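PDB 2RKQ: peptidoglycan-recognition protein SD from Drosophila melanogaster, which binds bacterial peptidoglycan in innate immunity and activates the Toll pathway in response to Gram-positive bacteria. Local coordinates for residues T44-Q47 with H48-L52. Sequence-based numbering, arbitrary orientation.
Sequences TCSQ and HMRNL. Unlike the reference sequence in segment 48-52: Arg50 (reference Gln).
Rotation about chi1 (178°) carries the Ser46 hydroxyl away from its own amide nitrogen, and the bend of the Arg50 chain at chi3 (-67°) returns the guanidinium to it over the preceding turn. Arg50 NH1 donates to Ser46 OG at 2.6 Å; the bond is bent, OG sits 27° out of the guanidinium plane, and the pairing is tentative because Ser46 has two conformers. The same NH1 also binds Trp10 O, linking the helix to the N-terminal loop. Ser46 O, which accepts Arg50 N, lies over one face, offset toward the rim. Arginine at this position departs from the reference glutamine. Gln47 has a long polar chain, bent at chi2, which brings its amide to the edge of that guanidinium, the two planes 77° apart, and also beside the Asn51 amide. With an alanine here the amide is gone, and the Arg50 guanidinium would probably be freer to swing and the Asn51 amide would lose its side-chain neighbour. The His48 ring, polar and at home on a partly exposed side, lies alongside the preceding turn, its CD2 3.0 Å from Thr44 O, the carbonyl that accepts His48 N at 2.8 Å. Hydrophobic Met49 suits the buried face, against Tyr78 and Leu70, and Cys45 pairs with Cys39 in a disulfide. The i to i+3 and i to i+4 pairs are those of a regular alpha-helix, here amphipathic helix 42-58, whose buried face packs against the mixed sheet of the peptidoglycan-recognition (amidase-type) fold.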
# COMPACT_ATOMS: atom_id res chain seq x y z
N THR A 44 13.23 -7.20 10.48
CA THR A 44 11.95 -7.87 10.38
C THR A 44 11.06 -7.25 9.31
O THR A 44 10.33 -7.98 8.63
CB THR A 44 11.23 -7.91 11.70
OG1 THR A 44 10.95 -6.58 12.12
CG2 THR A 44 12.05 -8.62 12.75
N CYS A 45 11.09 -5.94 9.15
CA CYS A 45 10.25 -5.35 8.09
C CYS A 45 10.67 -5.82 6.70
O CYS A 45 9.81 -6.09 5.84
CB CYS A 45 10.24 -3.83 8.16
SG CYS A 45 9.35 -3.22 9.60
N SER A 46 11.97 -5.93 6.47
CA SER A 46 12.45 -6.42 5.19
C SER A 46 12.03 -7.88 5.01
O SER A 46 11.61 -8.28 3.91
CB SER A 46 13.95 -6.22 5.09
OG SER A 46 14.46 -6.72 3.88
N GLN A 47 12.10 -8.66 6.08
CA GLN A 47 11.73 -10.06 5.97
C GLN A 47 10.23 -10.21 5.76
O GLN A 47 9.79 -11.05 4.97
CB GLN A 47 12.18 -10.86 7.19
CG GLN A 47 12.01 -12.38 7.01
CD GLN A 47 12.70 -12.92 5.74
OE1 GLN A 47 12.05 -13.48 4.85
NE2 GLN A 47 14.01 -12.74 5.66
N HIS A 48 9.45 -9.38 6.43
CA HIS A 48 8.00 -9.39 6.23
C HIS A 48 7.67 -9.04 4.79
O HIS A 48 6.74 -9.61 4.21
CB HIS A 48 7.31 -8.42 7.19
CG HIS A 48 7.14 -8.98 8.57
ND1 HIS A 48 6.00 -8.77 9.33
CD2 HIS A 48 7.96 -9.74 9.33
CE1 HIS A 48 6.14 -9.38 10.49
NE2 HIS A 48 7.32 -9.97 10.52
N MET A 49 8.43 -8.12 4.21
CA MET A 49 8.23 -7.78 2.80
C MET A 49 8.43 -9.00 1.89
O MET A 49 7.59 -9.29 1.03
CB MET A 49 9.18 -6.66 2.36
CG MET A 49 8.78 -5.26 2.83
SD MET A 49 7.25 -4.73 2.05
CE MET A 49 7.73 -4.74 0.35
N ARG A 50 9.53 -9.71 2.07
CA ARG A 50 9.77 -10.90 1.26
C ARG A 50 8.74 -11.98 1.53
O ARG A 50 8.27 -12.64 0.59
CB ARG A 50 11.18 -11.42 1.47
CG ARG A 50 12.23 -10.49 0.88
CD ARG A 50 13.61 -11.07 1.02
NE ARG A 50 14.04 -11.15 2.41
CZ ARG A 50 14.55 -10.14 3.11
NH1 ARG A 50 14.69 -8.95 2.56
NH2 ARG A 50 14.91 -10.33 4.36
N ASN A 51 8.35 -12.15 2.79
CA ASN A 51 7.37 -13.17 3.11
C ASN A 51 6.01 -12.86 2.50
O ASN A 51 5.34 -13.75 2.00
CB ASN A 51 7.26 -13.37 4.63
CG ASN A 51 8.51 -13.97 5.22
OD1 ASN A 51 9.38 -14.46 4.50
ND2 ASN A 51 8.61 -13.94 6.55
N LEU A 52 5.62 -11.59 2.52
CA LEU A 52 4.37 -11.19 1.89
C LEU A 52 4.43 -11.39 0.39
O LEU A 52 3.50 -11.92 -0.20
CB LEU A 52 4.00 -9.75 2.22
CG LEU A 52 2.63 -9.35 1.68
CD1 LEU A 52 1.50 -10.23 2.23
CD2 LEU A 52 2.37 -7.89 1.98